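Long-range contact in HIAXHD3 (Humicola insolens, PDB 3ZXK), which hydrolyses alpha-L-arabinofuranose side chains, probably those of arabinoxylan, as an exo-acting family 43 arabinofuranosidase: residues V182-A194 against I205-L217. Residues are numbered along the deposited sequence; the frame is centred on the assembly and turned at random.
Sequences VYAHPQGQTVEGA and ILVTRPADAEYVL. With XYP (beta-D-xylopyranose), chain C; AHR (alpha-L-arabinofuranose), chain B.
Glu192 and Thr208 form an antiparallel hydrogen-bonded pair where strand 192-199 meets strand 202-209, the hairpin of one blade of the five-bladed beta-propeller that family 43 enzymes share. Glu192 N reaches Thr208 O at 2.9 Å, and Thr208 N returns to Glu192 O at 2.8 Å. The tightly packed part is apolar. Leu217 crosses Tyr183 at about a right angle and sets CD2 over the ring centre, 3.9 Å from the centroid and 3° off its normal, a clear CH-pi contact. Nearby, Val191 CB meets Val207 CG2, and Val191 CG1 comes to the edge of the Tyr215 ring; Ile163 of the preceding blade touches both valines.

Packing gives way to polar contacts on the more open side, where Gln189 and Arg209, both partly exposed, meet the hydroxyl of the buried Tyr215. Here the extended Gln189 lays its amide plane only 21° from the Tyr215 ring, and Tyr215 OH donates 2.8 Å to a lone pair of Gln189 OE1. Arg209 NH1 adds a weak bond of 3.4 Å to the same oxygen, while Arg209 NE is held by Asp212 OD1 at 3.0 Å, whose carboxylate also pairs with Arg236.

On the glycan side, Glu192 lies alongside Thr208, its chi1 of 66° holding CG near Thr208 CG2 and Pro210 CG. Its OE2 accepts from xylose O3 at 2.9 Å; Tyr142 and Asn160 bond to OE1. With both oxygens engaged and the backbone pinned by the strand pair, the carboxylate is probably held in a fixed orientation toward the sugar.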
# COMPACT_ATOMS: atom_id res chain seq x y z
N VAL A 182 25.73 -10.43 10.54
CA VAL A 182 25.38 -11.85 10.70
C VAL A 182 25.38 -12.58 9.36
O VAL A 182 25.45 -13.81 9.31
CB VAL A 182 24.02 -12.04 11.42
CG1 VAL A 182 24.01 -11.24 12.71
CG2 VAL A 182 22.80 -11.67 10.55
N TYR A 183 25.21 -11.80 8.28
CA TYR A 183 25.30 -12.30 6.91
C TYR A 183 25.85 -11.20 6.00
O TYR A 183 25.35 -10.07 6.02
CB TYR A 183 23.92 -12.75 6.36
CG TYR A 183 24.06 -13.28 4.94
CD1 TYR A 183 24.70 -14.51 4.70
CD2 TYR A 183 23.64 -12.53 3.84
CE1 TYR A 183 24.87 -14.98 3.41
CE2 TYR A 183 23.81 -12.99 2.55
CZ TYR A 183 24.44 -14.21 2.34
OH TYR A 183 24.59 -14.65 1.05
N ALA A 184 26.84 -11.56 5.19
CA ALA A 184 27.30 -10.74 4.07
C ALA A 184 27.39 -11.67 2.85
O ALA A 184 27.90 -12.79 2.96
CB ALA A 184 28.64 -10.10 4.36
N HIS A 185 26.90 -11.22 1.71
CA HIS A 185 26.96 -12.04 0.51
C HIS A 185 28.41 -12.19 0.13
O HIS A 185 29.15 -11.19 0.07
CB HIS A 185 26.18 -11.43 -0.63
CG HIS A 185 26.01 -12.35 -1.79
ND1 HIS A 185 27.00 -12.57 -2.68
CD2 HIS A 185 24.95 -13.17 -2.16
CE1 HIS A 185 26.58 -13.47 -3.59
NE2 HIS A 185 25.34 -13.85 -3.27
N PRO A 186 28.86 -13.43 -0.14
CA PRO A 186 30.28 -13.68 -0.37
C PRO A 186 30.85 -13.14 -1.69
O PRO A 186 32.08 -13.10 -1.86
CB PRO A 186 30.37 -15.22 -0.36
CG PRO A 186 28.98 -15.68 -0.65
CD PRO A 186 28.09 -14.68 0.01
N GLN A 187 29.98 -12.75 -2.62
CA GLN A 187 30.43 -12.12 -3.87
C GLN A 187 30.12 -10.63 -3.85
O GLN A 187 30.17 -9.94 -4.87
CB GLN A 187 29.81 -12.82 -5.09
CG GLN A 187 30.52 -14.09 -5.51
CD GLN A 187 30.14 -15.31 -4.67
OE1 GLN A 187 28.97 -15.67 -4.57
NE2 GLN A 187 31.16 -15.98 -4.11
N GLY A 188 29.79 -10.12 -2.67
CA GLY A 188 29.55 -8.68 -2.49
C GLY A 188 28.23 -8.16 -3.04
O GLY A 188 28.05 -6.95 -3.12
N GLN A 189 27.31 -9.06 -3.39
CA GLN A 189 25.97 -8.69 -3.84
C GLN A 189 25.22 -8.05 -2.68
O GLN A 189 25.33 -8.49 -1.53
CB GLN A 189 25.18 -9.91 -4.31
CG GLN A 189 25.66 -10.58 -5.59
CD GLN A 189 24.92 -11.88 -5.90
OE1 GLN A 189 23.98 -12.27 -5.18
NE2 GLN A 189 25.35 -12.57 -6.94
N THR A 190 24.41 -7.05 -3.00
CA THR A 190 23.54 -6.41 -2.02
C THR A 190 22.35 -7.29 -1.65
O THR A 190 21.65 -7.78 -2.52
CB THR A 190 23.02 -5.09 -2.60
OG1 THR A 190 24.13 -4.22 -2.84
CG2 THR A 190 22.01 -4.42 -1.65
N VAL A 191 22.15 -7.51 -0.35
CA VAL A 191 20.87 -8.02 0.09
C VAL A 191 20.14 -7.04 1.03
O VAL A 191 20.76 -6.14 1.60
CB VAL A 191 20.99 -9.43 0.72
CG1 VAL A 191 21.63 -10.41 -0.28
CG2 VAL A 191 21.79 -9.41 2.03
N GLU A 192 18.82 -7.19 1.11
CA GLU A 192 17.97 -6.34 1.96
C GLU A 192 16.63 -7.08 2.17
O GLU A 192 16.52 -8.27 1.92
CB GLU A 192 17.75 -4.93 1.35
CG GLU A 192 16.95 -4.86 0.05
CD GLU A 192 16.61 -3.43 -0.40
OE1 GLU A 192 17.11 -2.44 0.17
OE2 GLU A 192 15.83 -3.28 -1.37
N GLY A 193 15.62 -6.39 2.67
CA GLY A 193 14.28 -7.00 2.78
C GLY A 193 14.10 -8.09 3.82
O GLY A 193 13.17 -8.91 3.68
N ALA A 194 14.92 -8.09 4.89
CA ALA A 194 14.85 -9.11 5.93
C ALA A 194 13.45 -9.41 6.49
O ALA A 194 12.68 -8.51 6.84
CB ALA A 194 15.84 -8.79 7.07
N ILE A 205 16.31 -16.35 8.14
CA ILE A 205 16.08 -14.98 7.69
C ILE A 205 15.92 -15.04 6.18
O ILE A 205 16.75 -15.64 5.50
CB ILE A 205 17.23 -14.01 8.07
CG1 ILE A 205 17.41 -13.93 9.59
CG2 ILE A 205 16.95 -12.62 7.48
CD1 ILE A 205 18.68 -13.25 10.04
N LEU A 206 14.85 -14.48 5.66
CA LEU A 206 14.69 -14.33 4.22
C LEU A 206 15.18 -12.96 3.81
O LEU A 206 14.83 -11.96 4.44
CB LEU A 206 13.21 -14.47 3.84
CG LEU A 206 12.85 -15.77 3.14
CD1 LEU A 206 13.01 -16.95 4.10
CD2 LEU A 206 11.42 -15.66 2.58
N VAL A 207 15.97 -12.92 2.75
CA VAL A 207 16.45 -11.65 2.19
C VAL A 207 16.29 -11.63 0.68
O VAL A 207 16.23 -12.70 0.06
CB VAL A 207 17.94 -11.35 2.56
CG1 VAL A 207 18.15 -11.29 4.07
CG2 VAL A 207 18.90 -12.42 1.98
N THR A 208 16.20 -10.44 0.11
CA THR A 208 16.14 -10.27 -1.34
C THR A 208 17.44 -9.69 -1.86
O THR A 208 18.06 -8.84 -1.20
CB THR A 208 14.94 -9.38 -1.78
OG1 THR A 208 14.84 -9.35 -3.22
CG2 THR A 208 15.07 -7.95 -1.29
N ARG A 209 17.81 -10.13 -3.06
CA ARG A 209 18.79 -9.42 -3.87
C ARG A 209 17.99 -8.56 -4.87
O ARG A 209 17.35 -9.09 -5.79
CB ARG A 209 19.70 -10.40 -4.61
CG ARG A 209 20.73 -9.64 -5.45
CD ARG A 209 21.52 -10.56 -6.36
NE ARG A 209 20.70 -11.15 -7.41
CZ ARG A 209 21.15 -12.06 -8.27
NH1 ARG A 209 22.42 -12.45 -8.20
NH2 ARG A 209 20.35 -12.56 -9.20
N PRO A 210 17.95 -7.23 -4.65
CA PRO A 210 17.08 -6.42 -5.50
C PRO A 210 17.49 -6.53 -6.97
O PRO A 210 18.68 -6.42 -7.26
CB PRO A 210 17.35 -4.99 -5.03
CG PRO A 210 17.89 -5.11 -3.67
CD PRO A 210 18.58 -6.44 -3.58
N ALA A 211 16.55 -6.75 -7.89
CA ALA A 211 15.12 -6.98 -7.61
C ALA A 211 14.70 -8.33 -8.17
O ALA A 211 13.57 -8.48 -8.66
CB ALA A 211 14.26 -5.90 -8.24
N ASP A 212 15.59 -9.31 -8.14
CA ASP A 212 15.33 -10.51 -8.93
C ASP A 212 15.52 -11.84 -8.20
O ASP A 212 15.30 -12.88 -8.81
CB ASP A 212 16.18 -10.49 -10.21
CG ASP A 212 17.68 -10.53 -9.94
OD1 ASP A 212 18.13 -10.38 -8.78
OD2 ASP A 212 18.43 -10.74 -10.93
N ALA A 213 15.91 -11.80 -6.93
CA ALA A 213 16.19 -13.05 -6.20
C ALA A 213 15.81 -12.95 -4.75
O ALA A 213 15.77 -11.84 -4.19
CB ALA A 213 17.67 -13.50 -6.31
N GLU A 214 15.51 -14.10 -4.17
CA GLU A 214 15.29 -14.24 -2.73
C GLU A 214 16.21 -15.36 -2.23
O GLU A 214 16.29 -16.42 -2.85
CB GLU A 214 13.84 -14.60 -2.44
CG GLU A 214 13.48 -14.57 -0.95
CD GLU A 214 13.23 -13.14 -0.43
OE1 GLU A 214 13.34 -12.18 -1.22
OE2 GLU A 214 12.95 -12.98 0.77
N TYR A 215 16.92 -15.08 -1.13
CA TYR A 215 17.74 -16.08 -0.46
C TYR A 215 17.13 -16.46 0.87
O TYR A 215 16.46 -15.65 1.51
CB TYR A 215 19.19 -15.59 -0.28
CG TYR A 215 19.87 -15.15 -1.58
CD1 TYR A 215 19.75 -15.90 -2.75
CD2 TYR A 215 20.63 -13.99 -1.62
CE1 TYR A 215 20.37 -15.51 -3.93
CE2 TYR A 215 21.26 -13.59 -2.78
CZ TYR A 215 21.13 -14.35 -3.94
OH TYR A 215 21.74 -13.96 -5.11
N VAL A 216 17.31 -17.71 1.25
CA VAL A 216 16.96 -18.13 2.59
C VAL A 216 18.24 -18.30 3.38
O VAL A 216 19.16 -18.99 2.94
CB VAL A 216 16.02 -19.38 2.63
CG1 VAL A 216 16.49 -20.51 1.71
CG2 VAL A 216 15.86 -19.86 4.08
N LEU A 217 18.33 -17.61 4.51
CA LEU A 217 19.49 -17.76 5.40
C LEU A 217 19.09 -18.59 6.62
O LEU A 217 17.98 -18.44 7.10
CB LEU A 217 20.00 -16.40 5.89
CG LEU A 217 20.05 -15.27 4.88
CD1 LEU A 217 20.56 -14.01 5.55
CD2 LEU A 217 20.89 -15.67 3.70
C1 XYP C . 16.05 -0.73 -5.96
C2 XYP C . 15.47 -1.24 -4.63
C3 XYP C . 15.42 -0.14 -3.58
C4 XYP C . 16.82 0.42 -3.34
C5 XYP C . 17.74 0.18 -4.54
O2 XYP C . 14.14 -1.72 -4.81
O3 XYP C . 14.89 -0.67 -2.35
O4 XYP C . 16.64 1.63 -2.61
O5 XYP C . 17.00 0.33 -5.75
O5 AHR B . 12.37 -3.22 -9.51
C5 AHR B . 11.73 -2.18 -8.74
C4 AHR B . 12.08 -2.26 -7.25
O4 AHR B . 13.49 -2.15 -7.06
C3 AHR B . 11.76 -3.57 -6.53
O3 AHR B . 10.40 -3.67 -6.13
C2 AHR B . 12.64 -3.56 -5.31
O2 AHR B . 13.09 -4.88 -4.96
C1 AHR B . 13.82 -2.72 -5.78
O HOH W 1 12.11 -10.77 1.81